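PDB 4IGB: LPXTG cell wall surface protein from Streptococcus gordonii, which is a cell-wall-anchored surface protein, probably an adhesin, whose crystallised part comprises the N-terminal N1 and N2 domains. Local coordinates for residues L74-D77 / D83-F86; E143-N148 / V155-A160; I180-A183 / E187-L190; V350-V355 / P378-G383. All blocks are in the same frame, centred on the assembly; numbering follows the deposited sequence.

Contact 1. Residues L74-D77 / D83-F86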
loop_
_atom_site.group_PDB
_atom_site.type_symbol
_atom_site.label_atom_id
_atom_site.label_comp_id
_atom_site.label_asym_id
_atom_site.label_seq_id
_atom_site.Cartn_x
_atom_site.Cartn_y
_atom_site.Cartn_z
ATOM N N LEU B 74 9.139 1.352 -25.219
ATOM C CA LEU B 74 9.547 0.041 -25.692
ATOM C C LEU B 74 9.798 0.087 -27.201
ATOM O O LEU B 74 8.950 0.539 -27.965
ATOM C CB LEU B 74 8.454 -0.986 -25.370
ATOM C CG LEU B 74 8.378 -1.426 -23.912
ATOM C CD1 LEU B 74 7.078 -2.155 -23.624
ATOM C CD2 LEU B 74 9.595 -2.301 -23.554
ATOM N N LYS B 75 10.972 -0.371 -27.622
ATOM C CA LYS B 75 11.315 -0.457 -29.046
ATOM C C LYS B 75 10.576 -1.594 -29.740
ATOM O O LYS B 75 10.769 -2.761 -29.397
ATOM C CB LYS B 75 12.817 -0.683 -29.207
ATOM C CG LYS B 75 13.662 0.382 -28.534
ATOM C CD LYS B 75 15.119 -0.052 -28.423
ATOM C CE LYS B 75 15.951 1.052 -27.788
ATOM N NZ LYS B 75 17.298 0.586 -27.366
ATOM N N VAL B 76 9.752 -1.270 -30.734
ATOM C CA VAL B 76 8.999 -2.312 -31.422
ATOM C C VAL B 76 9.700 -2.805 -32.686
ATOM O O VAL B 76 10.552 -2.120 -33.244
ATOM C CB VAL B 76 7.548 -1.872 -31.743
ATOM C CG1 VAL B 76 6.840 -1.489 -30.470
ATOM C CG2 VAL B 76 7.536 -0.719 -32.701
ATOM N N ASP B 77 9.363 -4.015 -33.115
ATOM C CA ASP B 77 9.796 -4.482 -34.423
ATOM C C ASP B 77 8.792 -3.933 -35.431
ATOM O O ASP B 77 7.650 -4.379 -35.482
ATOM C CB ASP B 77 9.821 -6.009 -34.471
ATOM C CG ASP B 77 10.464 -6.543 -35.743
ATOM O OD1 ASP B 77 10.356 -5.880 -36.799
ATOM O OD2 ASP B 77 11.083 -7.624 -35.681
ATOM N N ASP B 83 0.910 -8.572 -32.225
ATOM C CA ASP B 83 1.196 -8.396 -30.812
ATOM C C ASP B 83 2.672 -8.618 -30.549
ATOM O O ASP B 83 3.306 -9.464 -31.175
ATOM C CB ASP B 83 0.351 -9.348 -29.971
ATOM C CG ASP B 83 -1.126 -9.031 -30.059
ATOM O OD1 ASP B 83 -1.477 -8.015 -30.700
ATOM O OD2 ASP B 83 -1.939 -9.786 -29.482
ATOM N N GLN B 84 3.231 -7.831 -29.641
ATOM C CA GLN B 84 4.622 -8.012 -29.255
ATOM C C GLN B 84 4.757 -8.017 -27.734
ATOM O O GLN B 84 4.253 -7.129 -27.057
ATOM C CB GLN B 84 5.517 -6.959 -29.914
ATOM C CG GLN B 84 5.480 -7.040 -31.434
ATOM C CD GLN B 84 6.330 -5.993 -32.121
ATOM O OE1 GLN B 84 5.989 -5.527 -33.210
ATOM N NE2 GLN B 84 7.445 -5.633 -31.508
ATOM N N VAL B 85 5.438 -9.039 -27.221
ATOM C CA VAL B 85 5.534 -9.291 -25.791
ATOM C C VAL B 85 6.922 -8.954 -25.263
ATOM O O VAL B 85 7.930 -9.390 -25.813
ATOM C CB VAL B 85 5.253 -10.770 -25.477
ATOM C CG1 VAL B 85 5.397 -11.033 -23.986
ATOM C CG2 VAL B 85 3.870 -11.166 -25.969
ATOM N N PHE B 86 6.963 -8.183 -24.185
ATOM C CA PHE B 86 8.220 -7.795 -23.564
ATOM C C PHE B 86 8.237 -8.289 -22.111
ATOM O O PHE B 86 7.554 -7.729 -21.234
ATOM C CB PHE B 86 8.413 -6.267 -23.667
ATOM C CG PHE B 86 8.372 -5.753 -25.085
ATOM C CD1 PHE B 86 7.167 -5.456 -25.692
ATOM C CD2 PHE B 86 9.541 -5.623 -25.830
ATOM C CE1 PHE B 86 7.125 -5.011 -27.007
ATOM C CE2 PHE B 86 9.506 -5.185 -27.156
ATOM C CZ PHE B 86 8.294 -4.871 -27.736
#

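Contact 2. Residues E143-N148 / V155-A160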
loop_
_atom_site.group_PDB
_atom_site.type_symbol
_atom_site.label_atom_id
_atom_site.label_comp_id
_atom_site.label_asym_id
_atom_site.label_seq_id
_atom_site.Cartn_x
_atom_site.Cartn_y
_atom_site.Cartn_z
ATOM N N GLU B 143 5.674 14.509 -11.686
ATOM C CA GLU B 143 4.590 15.052 -10.895
ATOM C C GLU B 143 3.728 16.004 -11.713
ATOM O O GLU B 143 3.175 16.951 -11.180
ATOM C CB GLU B 143 5.115 15.677 -9.598
ATOM C CG GLU B 143 5.714 14.634 -8.657
ATOM C CD GLU B 143 6.320 15.228 -7.396
ATOM O OE1 GLU B 143 5.951 14.788 -6.298
ATOM O OE2 GLU B 143 7.185 16.119 -7.498
ATOM N N LEU B 144 3.600 15.738 -13.010
ATOM C CA LEU B 144 2.718 16.551 -13.856
ATOM C C LEU B 144 1.273 16.539 -13.360
ATOM O O LEU B 144 0.575 17.543 -13.470
ATOM C CB LEU B 144 2.695 16.061 -15.307
ATOM C CG LEU B 144 3.925 16.040 -16.207
ATOM C CD1 LEU B 144 3.462 16.056 -17.661
ATOM C CD2 LEU B 144 4.857 17.204 -15.905
ATOM N N TRP B 145 0.827 15.393 -12.847
ATOM C CA TRP B 145 -0.584 15.161 -12.556
ATOM C C TRP B 145 -0.863 15.122 -11.058
ATOM O O TRP B 145 -1.791 15.770 -10.580
ATOM C CB TRP B 145 -1.040 13.861 -13.221
ATOM C CG TRP B 145 -0.583 13.778 -14.642
ATOM C CD1 TRP B 145 0.236 12.834 -15.194
ATOM C CD2 TRP B 145 -0.901 14.696 -15.692
ATOM N NE1 TRP B 145 0.439 13.104 -16.530
ATOM C CE2 TRP B 145 -0.248 14.245 -16.859
ATOM C CE3 TRP B 145 -1.676 15.859 -15.761
ATOM C CZ2 TRP B 145 -0.350 14.911 -18.082
ATOM C CZ3 TRP B 145 -1.771 16.526 -16.981
ATOM C CH2 TRP B 145 -1.111 16.049 -18.121
ATOM N N GLU B 146 -0.062 14.345 -10.332
ATOM C CA GLU B 146 -0.125 14.288 -8.878
ATOM C C GLU B 146 1.295 14.305 -8.346
ATOM O O GLU B 146 2.243 13.998 -9.074
ATOM C CB GLU B 146 -0.732 12.971 -8.385
ATOM C CG GLU B 146 -2.015 12.518 -9.026
ATOM C CD GLU B 146 -2.438 11.142 -8.514
ATOM O OE1 GLU B 146 -1.776 10.606 -7.592
ATOM O OE2 GLU B 146 -3.429 10.596 -9.039
ATOM N N SER B 147 1.422 14.630 -7.066
ATOM C CA SER B 147 2.678 14.492 -6.349
ATOM C C SER B 147 3.037 13.011 -6.191
ATOM O O SER B 147 2.161 12.156 -6.073
ATOM C CB SER B 147 2.562 15.133 -4.961
ATOM O OG SER B 147 2.457 16.545 -5.050
ATOM N N ASN B 148 4.328 12.713 -6.201
ATOM C CA ASN B 148 4.791 11.401 -5.770
ATOM C C ASN B 148 4.131 10.240 -6.506
ATOM O O ASN B 148 3.702 9.270 -5.898
ATOM C CB ASN B 148 4.559 11.262 -4.264
ATOM C CG ASN B 148 5.519 12.102 -3.465
ATOM O OD1 ASN B 148 6.725 12.051 -3.688
ATOM N ND2 ASN B 148 4.995 12.901 -2.550
ATOM N N VAL B 155 0.096 6.840 -23.863
ATOM C CA VAL B 155 0.089 8.189 -24.390
ATOM C C VAL B 155 1.509 8.740 -24.360
ATOM O O VAL B 155 2.076 8.932 -23.284
ATOM C CB VAL B 155 -0.808 9.111 -23.556
ATOM C CG1 VAL B 155 -0.867 10.472 -24.203
ATOM C CG2 VAL B 155 -2.206 8.513 -23.423
ATOM N N PRO B 156 2.091 9.005 -25.534
ATOM C CA PRO B 156 3.457 9.531 -25.564
ATOM C C PRO B 156 3.623 10.832 -24.781
ATOM O O PRO B 156 2.705 11.663 -24.671
ATOM C CB PRO B 156 3.690 9.818 -27.053
ATOM C CG PRO B 156 2.697 8.983 -27.765
ATOM C CD PRO B 156 1.509 8.921 -26.886
ATOM N N TYR B 157 4.816 10.991 -24.228
ATOM C CA TYR B 157 5.308 12.297 -23.827
ATOM C C TYR B 157 6.529 12.535 -24.681
ATOM O O TYR B 157 7.363 11.651 -24.824
ATOM C CB TYR B 157 5.660 12.313 -22.343
ATOM C CG TYR B 157 4.433 12.247 -21.480
ATOM C CD1 TYR B 157 3.730 13.404 -21.163
ATOM C CD2 TYR B 157 3.951 11.029 -21.014
ATOM C CE1 TYR B 157 2.596 13.356 -20.394
ATOM C CE2 TYR B 157 2.816 10.969 -20.234
ATOM C CZ TYR B 157 2.138 12.142 -19.929
ATOM O OH TYR B 157 1.001 12.115 -19.151
ATOM N N VAL B 158 6.629 13.717 -25.269
ATOM C CA VAL B 158 7.685 13.962 -26.231
ATOM C C VAL B 158 8.268 15.368 -26.125
ATOM O O VAL B 158 7.660 16.281 -25.552
ATOM C CB VAL B 158 7.192 13.735 -27.690
ATOM C CG1 VAL B 158 6.573 12.351 -27.846
ATOM C CG2 VAL B 158 6.190 14.814 -28.093
ATOM N N ASP B 159 9.471 15.511 -26.665
ATOM C CA ASP B 159 10.028 16.814 -26.986
ATOM C C ASP B 159 10.723 16.711 -28.336
ATOM O O ASP B 159 10.698 15.653 -28.971
ATOM C CB ASP B 159 10.955 17.337 -25.882
ATOM C CG ASP B 159 12.199 16.493 -25.700
ATOM O OD1 ASP B 159 12.473 15.606 -26.538
ATOM O OD2 ASP B 159 12.922 16.735 -24.710
ATOM N N ALA B 160 11.331 17.807 -28.778
ATOM C CA ALA B 160 11.915 17.877 -30.115
ATOM C C ALA B 160 12.944 16.780 -30.362
ATOM O O ALA B 160 13.075 16.283 -31.473
ATOM C CB ALA B 160 12.537 19.246 -30.343
#

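Contact 3. Residues I180-A183 / E187-L190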
loop_
_atom_site.group_PDB
_atom_site.type_symbol
_atom_site.label_atom_id
_atom_site.label_comp_id
_atom_site.label_asym_id
_atom_site.label_seq_id
_atom_site.Cartn_x
_atom_site.Cartn_y
_atom_site.Cartn_z
ATOM N N ILE B 180 6.678 -2.657 -0.902
ATOM C CA ILE B 180 7.364 -1.793 0.050
ATOM C C ILE B 180 8.101 -2.672 1.058
ATOM O O ILE B 180 7.647 -3.763 1.385
ATOM C CB ILE B 180 6.399 -0.846 0.773
ATOM C CG1 ILE B 180 5.176 -1.611 1.311
ATOM C CG2 ILE B 180 5.956 0.238 -0.186
ATOM C CD1 ILE B 180 4.219 -0.739 2.172
ATOM N N ARG B 181 9.229 -2.178 1.558
ATOM C CA ARG B 181 10.176 -3.009 2.290
ATOM C C ARG B 181 10.955 -2.124 3.251
ATOM O O ARG B 181 11.417 -1.057 2.858
ATOM C CB ARG B 181 11.146 -3.600 1.256
ATOM C CG ARG B 181 11.795 -4.890 1.611
ATOM C CD ARG B 181 12.780 -5.314 0.507
ATOM N NE ARG B 181 12.140 -5.888 -0.679
ATOM C CZ ARG B 181 12.810 -6.240 -1.775
ATOM N NH1 ARG B 181 14.131 -6.071 -1.835
ATOM N NH2 ARG B 181 12.175 -6.758 -2.812
ATOM N N TYR B 182 11.106 -2.540 4.508
ATOM C CA TYR B 182 12.047 -1.848 5.374
ATOM C C TYR B 182 13.491 -2.012 4.849
ATOM O O TYR B 182 13.963 -3.127 4.598
ATOM C CB TYR B 182 11.952 -2.354 6.818
ATOM C CG TYR B 182 10.655 -2.021 7.535
ATOM C CD1 TYR B 182 10.134 -0.738 7.512
ATOM C CD2 TYR B 182 9.946 -3.007 8.220
ATOM C CE1 TYR B 182 8.942 -0.438 8.169
ATOM C CE2 TYR B 182 8.760 -2.723 8.875
ATOM C CZ TYR B 182 8.257 -1.429 8.850
ATOM O OH TYR B 182 7.069 -1.130 9.505
ATOM N N ALA B 183 14.201 -0.902 4.738
ATOM C CA ALA B 183 15.574 -0.938 4.272
ATOM C C ALA B 183 16.460 -1.719 5.234
ATOM O O ALA B 183 17.418 -2.353 4.809
ATOM C CB ALA B 183 16.110 0.473 4.084
ATOM N N GLU B 187 11.354 -7.613 9.204
ATOM C CA GLU B 187 10.122 -8.050 8.571
ATOM C C GLU B 187 9.186 -6.870 8.303
ATOM O O GLU B 187 8.964 -6.039 9.171
ATOM C CB GLU B 187 9.445 -9.127 9.422
ATOM C CG GLU B 187 10.201 -10.468 9.403
ATOM C CD GLU B 187 9.858 -11.362 10.594
ATOM O OE1 GLU B 187 9.142 -12.371 10.401
ATOM O OE2 GLU B 187 10.318 -11.054 11.722
ATOM N N THR B 188 8.668 -6.784 7.085
ATOM C CA THR B 188 7.824 -5.655 6.715
ATOM C C THR B 188 6.363 -5.972 7.045
ATOM O O THR B 188 5.716 -6.740 6.344
ATOM C CB THR B 188 7.983 -5.275 5.218
ATOM O OG1 THR B 188 9.368 -5.032 4.926
ATOM C CG2 THR B 188 7.171 -4.015 4.888
ATOM N N ASP B 189 5.876 -5.383 8.134
ATOM C CA ASP B 189 4.499 -5.558 8.612
ATOM C C ASP B 189 3.518 -4.610 7.909
ATOM O O ASP B 189 2.313 -4.675 8.131
ATOM C CB ASP B 189 4.447 -5.320 10.128
ATOM C CG ASP B 189 5.281 -4.088 10.571
ATOM O OD1 ASP B 189 5.637 -3.241 9.714
ATOM O OD2 ASP B 189 5.594 -3.966 11.785
ATOM N N LEU B 190 4.036 -3.724 7.069
ATOM C CA LEU B 190 3.191 -2.762 6.357
ATOM C C LEU B 190 2.313 -3.436 5.323
ATOM O O LEU B 190 2.744 -4.362 4.639
ATOM C CB LEU B 190 4.048 -1.700 5.676
ATOM C CG LEU B 190 5.019 -0.941 6.585
ATOM C CD1 LEU B 190 5.866 0.028 5.783
ATOM C CD2 LEU B 190 4.258 -0.211 7.706
#

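Contact 4. Residues V350-V355 / P378-G383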
loop_
_atom_site.group_PDB
_atom_site.type_symbol
_atom_site.label_atom_id
_atom_site.label_comp_id
_atom_site.label_asym_id
_atom_site.label_seq_id
_atom_site.Cartn_x
_atom_site.Cartn_y
_atom_site.Cartn_z
ATOM N N VAL B 350 -7.569 -2.264 31.588
ATOM C CA VAL B 350 -7.751 -1.541 30.337
ATOM C C VAL B 350 -8.660 -0.346 30.587
ATOM O O VAL B 350 -9.745 -0.505 31.142
ATOM C CB VAL B 350 -8.423 -2.440 29.284
ATOM C CG1 VAL B 350 -8.501 -1.732 27.942
ATOM C CG2 VAL B 350 -7.683 -3.794 29.161
ATOM N N GLU B 351 -8.210 0.844 30.202
ATOM C CA GLU B 351 -8.981 2.071 30.403
ATOM C C GLU B 351 -9.092 2.824 29.094
ATOM O O GLU B 351 -8.203 2.741 28.248
ATOM C CB GLU B 351 -8.274 3.003 31.387
ATOM C CG GLU B 351 -7.968 2.409 32.749
ATOM C CD GLU B 351 -7.035 3.282 33.565
ATOM O OE1 GLU B 351 -5.847 3.402 33.189
ATOM O OE2 GLU B 351 -7.484 3.853 34.581
ATOM N N SER B 352 -10.171 3.583 28.945
ATOM C CA SER B 352 -10.328 4.484 27.815
ATOM C C SER B 352 -11.333 5.575 28.170
ATOM O O SER B 352 -12.411 5.290 28.687
ATOM C CB SER B 352 -10.807 3.728 26.583
ATOM O OG SER B 352 -10.788 4.575 25.448
ATOM N N GLY B 353 -10.971 6.821 27.902
ATOM C CA GLY B 353 -11.874 7.931 28.148
ATOM C C GLY B 353 -12.273 8.035 29.605
ATOM O O GLY B 353 -13.419 8.349 29.911
ATOM N N GLY B 354 -11.331 7.757 30.506
ATOM C CA GLY B 354 -11.577 7.895 31.928
ATOM C C GLY B 354 -12.418 6.787 32.539
ATOM O O GLY B 354 -12.730 6.814 33.728
ATOM N N VAL B 355 -12.780 5.804 31.726
ATOM C CA VAL B 355 -13.522 4.645 32.201
ATOM C C VAL B 355 -12.647 3.394 32.220
ATOM O O VAL B 355 -11.918 3.125 31.262
ATOM C CB VAL B 355 -14.724 4.366 31.295
ATOM C CG1 VAL B 355 -15.361 3.051 31.659
ATOM C CG2 VAL B 355 -15.723 5.505 31.391
ATOM N N PRO B 378 -16.422 -7.316 19.786
ATOM C CA PRO B 378 -17.263 -6.738 18.734
ATOM C C PRO B 378 -18.131 -5.591 19.277
ATOM O O PRO B 378 -18.250 -4.551 18.616
ATOM C CB PRO B 378 -18.124 -7.922 18.297
ATOM C CG PRO B 378 -17.251 -9.126 18.570
ATOM C CD PRO B 378 -16.493 -8.788 19.820
ATOM N N GLU B 379 -18.696 -5.766 20.471
ATOM C CA GLU B 379 -19.509 -4.720 21.096
ATOM C C GLU B 379 -18.705 -3.429 21.278
ATOM O O GLU B 379 -19.212 -2.341 21.026
ATOM C CB GLU B 379 -20.099 -5.181 22.444
ATOM C CG GLU B 379 -20.820 -4.066 23.240
ATOM C CD GLU B 379 -21.014 -4.381 24.743
ATOM O OE1 GLU B 379 -21.403 -5.531 25.074
ATOM O OE2 GLU B 379 -20.780 -3.476 25.591
ATOM N N TYR B 380 -17.453 -3.547 21.711
ATOM C CA TYR B 380 -16.644 -2.360 21.912
ATOM C C TYR B 380 -16.387 -1.682 20.577
ATOM O O TYR B 380 -16.499 -0.467 20.466
ATOM C CB TYR B 380 -15.318 -2.657 22.624
ATOM C CG TYR B 380 -14.573 -1.377 22.964
ATOM C CD1 TYR B 380 -14.760 -0.746 24.187
ATOM C CD2 TYR B 380 -13.716 -0.782 22.048
ATOM C CE1 TYR B 380 -14.107 0.428 24.499
ATOM C CE2 TYR B 380 -13.053 0.396 22.354
ATOM C CZ TYR B 380 -13.252 0.996 23.579
ATOM O OH TYR B 380 -12.598 2.169 23.891
ATOM N N LEU B 381 -16.055 -2.478 19.566
ATOM C CA LEU B 381 -15.840 -1.958 18.218
ATOM C C LEU B 381 -17.084 -1.253 17.676
ATOM O O LEU B 381 -16.982 -0.208 17.041
ATOM C CB LEU B 381 -15.417 -3.078 17.250
ATOM C CG LEU B 381 -14.032 -3.704 17.479
ATOM C CD1 LEU B 381 -13.725 -4.761 16.416
ATOM C CD2 LEU B 381 -12.949 -2.645 17.491
ATOM N N LYS B 382 -18.249 -1.844 17.919
ATOM C CA LYS B 382 -19.511 -1.322 17.402
ATOM C C LYS B 382 -19.811 0.070 17.957
ATOM O O LYS B 382 -20.420 0.896 17.289
ATOM C CB LYS B 382 -20.646 -2.291 17.755
ATOM C CG LYS B 382 -22.019 -1.908 17.237
ATOM C CD LYS B 382 -23.078 -2.938 17.657
ATOM C CE LYS B 382 -24.489 -2.555 17.176
ATOM N NZ LYS B 382 -25.047 -1.322 17.826
ATOM N N GLY B 383 -19.380 0.313 19.190
ATOM C CA GLY B 383 -19.618 1.579 19.855
ATOM C C GLY B 383 -18.834 2.722 19.244
ATOM O O GLY B 383 -19.115 3.884 19.511
#

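Contact 1. Residues L74-D77 / D83-F86
Leu74 lies opposite Phe86 and Val76 opposite Gln84 across two sheets, on chains running roughly counter to each other; the CA atoms of Leu74 and Phe86 are 8.2 Å apart and those of Val76 and Gln84 7.5 Å. Leu74, Gln84 and Phe86 point toward the opposite segment, and part of what they meet is backbone. Phe86 provides the largest surface. The CG of Leu74 sits over one face of the Phe86 ring, and both leucine methyl branches touch it: CD1 of Leu74 is 3.9 Å from CD1 of Phe86, and CD2 of Leu74 is 4.0 Å from CG of Phe86. Farther out on the ring, CE2 of Phe86 comes within 3.5 Å of Lys75 O, which approaches obliquely. Gln84 is extended beyond CG (chi2 179°), and this carries its terminal amide across to the backbone of Asp77. The carboxylate of Asp77 turns instead to Ser79, in the connecting loop. Strand 68-75 belongs to a six-stranded antiparallel sheet and strand 84-100 to an eight-stranded one, so this is sheet-to-sheet packing near the turn that joins them. Backbone bonds tie Leu74 to Val136 of strand 135-142 and Phe86 to Val114 of strand 103-118.

Contact 2. Residues E143-N148 / V155-A160
The indole of Trp145 meets Tyr157 at its edge: the phenol oxygen lies near the indole plane, only 14° out of it on the line from NE1, while one face of the same indole carries CB of its neighbour Leu144, 3.7 Å above the plane and over the ring centre. The bond from Trp145 NE1 to Tyr157 OH is 2.9 Å long but bent, with an N-H...O angle of 137°. Tyr157 OH is also hydrogen-bonded to Glu151, and Trp145 NE1 makes a second, weak bond to the same carboxylate. Apolar contacts flank this polar cluster. CE1 of Tyr157 is 3.9 Å from CD1 of Leu144, which approaches the phenol ring obliquely, and 4.1 Å from CZ2 of Trp145. Within 143-148 the loop is closed by Asn148 N, which donates to the anti lone pair of Glu143 OE1 at 2.6 Å. This loop is the connection of a β-hairpin formed by strands 135-142 and 149-153 of the six-stranded sheet, while Tyr157 sits on the short strand 157-158, paired with strand 56-57. Tyr65 meets the Trp145 ring with planes at about 60°, and Met69 of strand 68-75 touches both Leu144 and Tyr157.

Contact 3. Residues I180-A183 / E187-L190
Tyr182 lays one face of its ring over CG2 of Thr188, while the carbonyl oxygen of Glu187 lies in the ring plane at the edge, 3.3 Å from CD2 of Tyr182. The phenol OH of Tyr182 donates to OD1 of Asp189 at 2.6 Å, and OD1 accepts through its syn lone pair, with ring and carboxylate planes 79° apart. Asp189 reaches it because its CG stands between backbone N and carbonyl carbon (chi1 43°). A weak bond from Asn101 ND2 also reaches the phenol oxygen, and Lys103 makes a cation-pi contact with the ring. Thr188 grips the strand a second time, since Tyr182 N donates to Thr188 OG1 at 3.1 Å, nearly straight at 162°. The inner layer is apolar. CD1 of Ile180 presses on CB of Leu190 at 3.6 Å, the two side chains nearly perpendicular, and CD1 of Leu190 touches CE1 of Tyr182 at 3.9 Å; Ile287 packs on both Ile180 and Leu190. The arrangement is a tight chain reversal in which a threonine hydroxyl and a tyrosine-aspartate bond fasten an irregular return segment to the end of strand 170-182, an inner strand of the eight-stranded N1 sheet.

Contact 4. Residues V350-V355 / P378-G383
Ser352 and Tyr380 alone bridge these two segments, and the surface they bury is small, 52 Å² in all. The polar meeting is between hydroxyls: Tyr380 OH stands 3.4 Å from Ser352 OG and 3.6 Å from CB of the same serine, so the phenol end abuts the whole hydroxymethyl group. The serine hydroxyl is hydrogen-bonded to the carbonyl oxygen of Asp388. Reach is supplied by Tyr380, whose ring projects from the helix across an 11.0 Å gap between the CA atoms of Ser352 and Tyr380, its first torsion (chi1 -173°) turning CG directly away from the backbone nitrogen. Among apolar neighbours, Leu357 and Ile389 touch the Tyr380 side chain. Backbone bonds set the shape of each partner. Residues Ser352 to Val355 form a type I' turn, the two-residue β-hairpin between the antiparallel strands 343-352 and 355-356, with reciprocal bonds: Ser352 N donates to Val355 O at 2.9 Å and Val355 N to Ser352 O at 3.1 Å. Gly353 and Gly354 take the positive phi angles such a turn needs. In the helix, Lys382 N bonds to Pro378 O at 2.8 Å, and Tyr380 N is bound by the hydroxyl of Thr377 just before it. A salt bridge also links Glu379 to Arg361. In the N2 domain, the short helix 378-382, which follows strand 371-376, lies beside the end of strand 343-352, next to the start of strand 389-397, to which Glu351 is joined by backbone bonding with Ile390.

Overall arrangement
The four contacts follow one another along the chain, each closing before the next opens. Contacts 1, 2 and 3 belong to the N1 domain and contact 4 to N2. Contacts 1 and 2 have centres 22 Å apart and both involve the six-stranded sheet, the first through strand 68-75 and the second through the loop after strand 135-142. Contact 3 lies 34 Å from contact 1, centre to centre, yet both reach the eight-stranded sheet, through strands 84-100 and 170-182. Contact 4 is 58 Å from contact 1, on the opposite side of the chain's centre, and 31 Å from contact 3. This spread reflects an elongated two-domain architecture, consistent with a surface adhesin.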